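Local coordinates for antitoxin HipB (Escherichia coli, PDB 4Z5H), which neutralises the toxin HipA and, as a homodimer, binds operator DNA to repress the hipBA operon promoter, at the interface of chains A and B. Coordinates in Å, arbitrary orientation; residue numbers count along the deposited sequence, not the author numbering. Chains: chain A/B, Antitoxin HipB.

Contact 1: the interface of chains A and B. Residues chain A 4-6, 69-70; chain B 65-67.
Strand 64-70 of chain B runs between two segments of chain A: the N-terminal loop with A:Lys4, A:Ile5 and A:Tyr6 on one flank, and the end of strand 64-70, at A:Cys69, on the other. Both pairings are antiparallel, so the dimer is joined by a small intermolecular sheet. A:Cys69 and B:Ser65 exchange two backbone hydrogen bonds, B:Ser65 N to A:Cys69 O at 2.7 Å and A:Cys69 N to B:Ser65 O at 2.9 Å. On the opposite flank the amide N of A:Ile5 donates to B:Met66 O at 2.8 Å. The side chain of B:Ser65 adds a further link: with OG anti to the backbone N (chi1 178°), the hydroxyl turns toward the loop and B:Ser65 OG donates to A:Ile5 O at 3.0 Å, from well above that carbonyl plane. The same OG lies under one face of the A:Tyr6 ring, displaced toward its rim, and A:Lys4 CB also packs against it, so the loop that accepts its bond also packs round it on the A:Lys4 and A:Tyr6 sides. The extended chain of A:Lys4 passes B:Ser65 with its first carbons and runs on to strand 64-70 of its own chain, where NZ bonds to the backbone O of A:Asp70, a link that would tie the two chain A segments together beside B:Ser65, though it rests on a poorly ordered residue. A:Cys69 SG, placed between its backbone N and carbonyl carbon (chi1 59°), rests against the B:Ser65 backbone and approaches B:Met66 CA. Farther along, the methyl CG2 of B:Thr67 sits 3.7 Å from A:Lys4 CA.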
ATOM      1  N   LYS A   4       6.952  -5.207  -9.932  1.00 14.81           N
ATOM      2  CA  LYS A   4       6.480  -5.690  -8.657  1.00 15.15           C
ATOM      3  C   LYS A   4       7.250  -5.041  -7.501  1.00 17.14           C
ATOM      4  O   LYS A   4       8.454  -4.864  -7.566  1.00 11.43           O
ATOM      5  CB  LYS A   4       6.565  -7.203  -8.590  1.00 14.12           C
ATOM      6  CG  LYS A   4       5.598  -7.895  -9.523  1.00 18.03           C
ATOM      7  CD  LYS A   4       5.821  -9.376  -9.568  1.00 17.00           C
ATOM      8  CE  LYS A   4       4.809 -10.060 -10.446  1.00 23.67           C
ATOM      9  NZ  LYS A   4       4.943 -11.520 -10.327  1.00 26.66           N
ATOM     10  N   ILE A   5       6.505  -4.692  -6.473  1.00 11.12           N
ATOM     11  CA  ILE A   5       6.985  -4.036  -5.275  1.00 12.47           C
ATOM     12  C   ILE A   5       6.699  -4.893  -4.037  1.00 12.86           C
ATOM     13  O   ILE A   5       5.619  -5.432  -3.901  1.00 12.27           O
ATOM     14  CB  ILE A   5       6.368  -2.626  -5.161  1.00 11.86           C
ATOM     15  CG1 ILE A   5       6.859  -1.790  -6.345  1.00 12.48           C
ATOM     16  CG2 ILE A   5       6.641  -1.985  -3.806  1.00  8.01           C
ATOM     17  CD1 ILE A   5       6.085  -0.549  -6.618  1.00 16.08           C
ATOM     18  N   TYR A   6       7.705  -5.043  -3.188  1.00  9.44           N
ATOM     19  CA  TYR A   6       7.665  -5.922  -2.042  1.00 10.49           C
ATOM     20  C   TYR A   6       7.863  -5.281  -0.666  1.00 12.16           C
ATOM     21  O   TYR A   6       7.816  -5.950   0.317  1.00 11.16           O
ATOM     22  CB  TYR A   6       8.670  -7.054  -2.228  1.00 12.31           C
ATOM     23  CG  TYR A   6       8.461  -7.866  -3.477  1.00 14.54           C
ATOM     24  CD1 TYR A   6       8.959  -7.445  -4.691  1.00 14.18           C
ATOM     25  CD2 TYR A   6       7.758  -9.048  -3.442  1.00 13.17           C
ATOM     26  CE1 TYR A   6       8.777  -8.187  -5.824  1.00 13.12           C
ATOM     27  CE2 TYR A   6       7.560  -9.788  -4.571  1.00 13.64           C
ATOM     28  CZ  TYR A   6       8.075  -9.352  -5.761  1.00 15.56           C
ATOM     29  OH  TYR A   6       7.876 -10.066  -6.881  1.00 17.51           O
ATOM     30  N   CYS A  69      -0.979  -8.528  -7.274  1.00 15.44           N
ATOM     31  CA  CYS A  69      -0.500  -9.522  -8.197  1.00 19.58           C
ATOM     32  C   CYS A  69       0.180 -10.647  -7.441  1.00 21.92           C
ATOM     33  O   CYS A  69       0.422 -10.549  -6.263  1.00 15.81           O
ATOM     34  CB  CYS A  69       0.458  -8.932  -9.221  1.00 24.54           C
ATOM     35  SG  CYS A  69       1.902  -8.170  -8.514  1.00 24.26           S
ATOM     36  N   ASP A  70       0.512 -11.701  -8.166  1.00 24.55           N
ATOM     37  CA  ASP A  70       1.219 -12.812  -7.583  1.00 25.21           C
ATOM     38  C   ASP A  70       2.631 -12.417  -7.205  1.00 25.01           C
ATOM     39  O   ASP A  70       3.280 -11.667  -7.886  1.00 23.51           O
ATOM     40  CB  ASP A  70       1.204 -14.003  -8.516  1.00 34.81           C
ATOM     41  CG  ASP A  70      -0.197 -14.478  -8.813  1.00 35.43           C
ATOM     42  OD1 ASP A  70      -1.073 -14.388  -7.943  1.00 38.10           O
ATOM     43  OD2 ASP A  70      -0.430 -14.916  -9.933  1.00 51.34           O
TER
ATOM     44  N   SER B  65       2.172  -9.758  -4.295  1.00 12.97           N
ATOM     45  CA  SER B  65       2.973  -8.583  -4.479  1.00 15.99           C
ATOM     46  C   SER B  65       1.991  -7.515  -4.971  1.00 14.98           C
ATOM     47  O   SER B  65       0.810  -7.767  -5.058  1.00 15.10           O
ATOM     48  CB  SER B  65       4.073  -8.839  -5.508  1.00 16.49           C
ATOM     49  OG  SER B  65       4.841  -7.698  -5.740  1.00 19.86           O
ATOM     50  N   MET B  66       2.495  -6.332  -5.277  1.00 12.17           N
ATOM     51  CA  MET B  66       1.700  -5.268  -5.851  1.00 13.70           C
ATOM     52  C   MET B  66       2.502  -4.489  -6.877  1.00 15.21           C
ATOM     53  O   MET B  66       3.700  -4.515  -6.830  1.00 13.57           O
ATOM     54  CB  MET B  66       1.253  -4.307  -4.770  1.00 13.92           C
ATOM     55  CG  MET B  66       2.412  -3.665  -4.033  1.00 17.83           C
ATOM     56  SD  MET B  66       2.181  -1.926  -3.747  1.00 23.42           S
ATOM     57  CE  MET B  66       2.154  -1.273  -5.372  1.00 17.31           C
ATOM     58  N   THR B  67       1.820  -3.795  -7.771  1.00 13.42           N
ATOM     59  CA  THR B  67       2.440  -2.824  -8.665  1.00 17.85           C
ATOM     60  C   THR B  67       1.630  -1.536  -8.743  1.00 17.86           C
ATOM     61  O   THR B  67       0.444  -1.523  -8.517  1.00 16.25           O
ATOM     62  CB  THR B  67       2.669  -3.344 -10.105  1.00 19.68           C
ATOM     63  OG1 THR B  67       1.435  -3.389 -10.813  1.00 25.74           O
ATOM     64  CG2 THR B  67       3.272  -4.702 -10.103  1.00 22.35           C
TER

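Contact 2: the interface of chains A and B. Residues chain A 5, 7-8, 11, 43, 55; chain B 52, 56, 66.
B:Leu52 and B:Phe56, one turn apart on helix 52-61, pack against A:Ser7, A:Pro8 and A:Leu11 at the start of helix 8-21, and against A:Phe43 (helix 37-45) and A:Phe55 (helix 52-61), joining two HTH domains of the Cro/C1 type. The aromatic contacts centre on B:Phe56. The peptide joining A:Ser7 to A:Pro8 lies over one face of its ring, with A:Ser7 C 3.6 Å from the B:Phe56 ring centroid. The A:Pro8 ring lies alongside, pointing the other way, with CD 3.7 Å from B:Phe56 CD2. At the rim, A:Leu11 CD2 lies in the ring plane, 3.7 Å from B:Phe56 CE2. That methyl also stands over one face of the A:Phe55 ring, toward its rim, and so is shared by an aromatic ring of each chain. A:Ile5 CG2, anti to the backbone N, meets the far end of the B:Phe56 ring at CZ (3.8 Å).

Methyl-to-ring and aliphatic packing comes from the fork of B:Leu52, which chi1 -75°, with CG anti to the carbonyl carbon, carries toward two phenylalanines. B:Leu52 CD1 meets the edge of A:Phe43 in the ring plane, 3.7 Å from A:Phe43 CE1, while B:Leu52 CD2 is 3.9 Å from A:Phe55 CB; both side chains cross the leucine at about a right angle. B:Leu52 CB packs on A:Pro8 CB. Among polar contacts, a backbone bond of A:Ile5 to B:Met66 borders the apolar packing.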
ATOM      1  N   ILE A   5       6.505  -4.692  -6.473  1.00 11.12           N
ATOM      2  CA  ILE A   5       6.985  -4.036  -5.275  1.00 12.47           C
ATOM      3  C   ILE A   5       6.699  -4.893  -4.037  1.00 12.86           C
ATOM      4  O   ILE A   5       5.619  -5.432  -3.901  1.00 12.27           O
ATOM      5  CB  ILE A   5       6.368  -2.626  -5.161  1.00 11.86           C
ATOM      6  CG1 ILE A   5       6.859  -1.790  -6.345  1.00 12.48           C
ATOM      7  CG2 ILE A   5       6.641  -1.985  -3.806  1.00  8.01           C
ATOM      8  CD1 ILE A   5       6.085  -0.549  -6.618  1.00 16.08           C
ATOM      9  N   SER A   7       8.125  -3.989  -0.618  1.00 10.04           N
ATOM     10  CA  SER A   7       8.325  -3.309   0.644  1.00  9.04           C
ATOM     11  C   SER A   7       7.987  -1.821   0.638  1.00  8.88           C
ATOM     12  O   SER A   7       7.932  -1.187  -0.386  1.00  9.52           O
ATOM     13  CB  SER A   7       9.757  -3.494   1.161  1.00 13.24           C
ATOM     14  OG  SER A   7      10.676  -2.698   0.457  1.00 11.00           O
ATOM     15  N   PRO A   8       7.835  -1.252   1.827  1.00  7.99           N
ATOM     16  CA  PRO A   8       7.555   0.178   1.916  1.00 10.51           C
ATOM     17  C   PRO A   8       8.688   0.997   1.279  1.00  9.94           C
ATOM     18  O   PRO A   8       8.388   1.890   0.554  1.00  9.40           O
ATOM     19  CB  PRO A   8       7.465   0.435   3.416  1.00  8.80           C
ATOM     20  CG  PRO A   8       7.133  -0.888   4.002  1.00 12.16           C
ATOM     21  CD  PRO A   8       7.866  -1.869   3.156  1.00  8.06           C
ATOM     22  N   LEU A  11       8.379   0.775  -2.419  1.00  9.06           N
ATOM     23  CA  LEU A  11       7.205   1.522  -2.794  1.00  8.88           C
ATOM     24  C   LEU A  11       7.473   3.027  -2.827  1.00  9.56           C
ATOM     25  O   LEU A  11       7.117   3.686  -3.772  1.00  9.08           O
ATOM     26  CB  LEU A  11       6.065   1.225  -1.833  1.00  7.17           C
ATOM     27  CG  LEU A  11       4.747   1.956  -2.049  1.00 10.38           C
ATOM     28  CD1 LEU A  11       4.227   1.876  -3.466  1.00 13.35           C
ATOM     29  CD2 LEU A  11       3.705   1.526  -1.030  1.00  9.25           C
ATOM     30  N   PHE A  43       7.044  10.107   4.038  1.00 11.08           N
ATOM     31  CA  PHE A  43       6.730   8.926   3.262  1.00 11.82           C
ATOM     32  C   PHE A  43       7.908   8.513   2.379  1.00 12.61           C
ATOM     33  O   PHE A  43       8.278   7.375   2.367  1.00 12.51           O
ATOM     34  CB  PHE A  43       5.487   9.150   2.388  1.00 10.25           C
ATOM     35  CG  PHE A  43       5.312   8.134   1.282  1.00 12.74           C
ATOM     36  CD1 PHE A  43       4.994   6.825   1.565  1.00 14.24           C
ATOM     37  CD2 PHE A  43       5.520   8.482  -0.029  1.00 11.22           C
ATOM     38  CE1 PHE A  43       4.851   5.899   0.547  1.00 17.76           C
ATOM     39  CE2 PHE A  43       5.369   7.573  -1.049  1.00 12.08           C
ATOM     40  CZ  PHE A  43       5.035   6.278  -0.766  1.00 12.05           C
ATOM     41  N   PHE A  55      -0.696   6.812   1.968  1.00 10.34           N
ATOM     42  CA  PHE A  55      -0.229   6.198   0.747  1.00 10.38           C
ATOM     43  C   PHE A  55      -1.239   6.398  -0.389  1.00 12.65           C
ATOM     44  O   PHE A  55      -0.869   6.864  -1.434  1.00  8.82           O
ATOM     45  CB  PHE A  55       0.010   4.707   1.000  1.00  7.51           C
ATOM     46  CG  PHE A  55       0.033   3.852  -0.237  1.00 10.88           C
ATOM     47  CD1 PHE A  55       0.829   4.169  -1.316  1.00 10.65           C
ATOM     48  CD2 PHE A  55      -0.749   2.723  -0.311  1.00 13.59           C
ATOM     49  CE1 PHE A  55       0.851   3.375  -2.433  1.00 11.16           C
ATOM     50  CE2 PHE A  55      -0.737   1.918  -1.432  1.00 15.61           C
ATOM     51  CZ  PHE A  55       0.066   2.248  -2.495  1.00 12.90           C
TER
ATOM     52  N   LEU B  52       2.355   0.784   6.414  1.00  9.41           N
ATOM     53  CA  LEU B  52       2.820   0.214   5.176  1.00 11.06           C
ATOM     54  C   LEU B  52       3.520  -1.123   5.472  1.00 11.05           C
ATOM     55  O   LEU B  52       3.380  -2.046   4.722  1.00 10.43           O
ATOM     56  CB  LEU B  52       3.736   1.172   4.420  1.00  9.87           C
ATOM     57  CG  LEU B  52       3.084   2.359   3.716  1.00 11.41           C
ATOM     58  CD1 LEU B  52       4.040   3.171   2.889  1.00  9.88           C
ATOM     59  CD2 LEU B  52       1.907   1.922   2.872  1.00 12.89           C
ATOM     60  N   PHE B  56       2.667  -4.749   3.738  1.00  8.51           N
ATOM     61  CA  PHE B  56       3.596  -5.577   2.989  1.00  9.11           C
ATOM     62  C   PHE B  56       3.801  -6.979   3.562  1.00  9.34           C
ATOM     63  O   PHE B  56       3.936  -7.912   2.837  1.00 10.25           O
ATOM     64  CB  PHE B  56       4.900  -4.855   2.647  1.00 10.30           C
ATOM     65  CG  PHE B  56       4.770  -3.923   1.482  1.00 10.61           C
ATOM     66  CD1 PHE B  56       4.787  -4.401   0.188  1.00  8.55           C
ATOM     67  CD2 PHE B  56       4.577  -2.575   1.682  1.00 11.01           C
ATOM     68  CE1 PHE B  56       4.633  -3.549  -0.881  1.00  9.55           C
ATOM     69  CE2 PHE B  56       4.428  -1.713   0.616  1.00  9.08           C
ATOM     70  CZ  PHE B  56       4.447  -2.196  -0.665  1.00  9.47           C
ATOM     71  N   MET B  66       2.495  -6.332  -5.277  1.00 12.17           N
ATOM     72  CA  MET B  66       1.700  -5.268  -5.851  1.00 13.70           C
ATOM     73  C   MET B  66       2.502  -4.489  -6.877  1.00 15.21           C
ATOM     74  O   MET B  66       3.700  -4.515  -6.830  1.00 13.57           O
ATOM     75  CB  MET B  66       1.253  -4.307  -4.770  1.00 13.92           C
ATOM     76  CG  MET B  66       2.412  -3.665  -4.033  1.00 17.83           C
ATOM     77  SD  MET B  66       2.181  -1.926  -3.747  1.00 23.42           S
ATOM     78  CE  MET B  66       2.154  -1.273  -5.372  1.00 17.31           C
TER

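The C-alpha centres of contact 1 and contact 2 are about 9 Å apart, and A:Ile5 and B:Met66 belong to both. Through A:Ile5 the N-terminal loop of chain A passes from the backbone pairing of contact 1 into the apolar packing of contact 2, where helix 8-21 begins. Contact 1 is mainly backbone pairing of strand and N-terminal loop, contact 2 mainly side-chain packing on helices; because they share two residues they form one continuous patch, repeated by the two-fold with the chains exchanged. HipB is a homodimer, and this combined attachment probably helps to fix the relative placement of its two HTH motifs for operator binding.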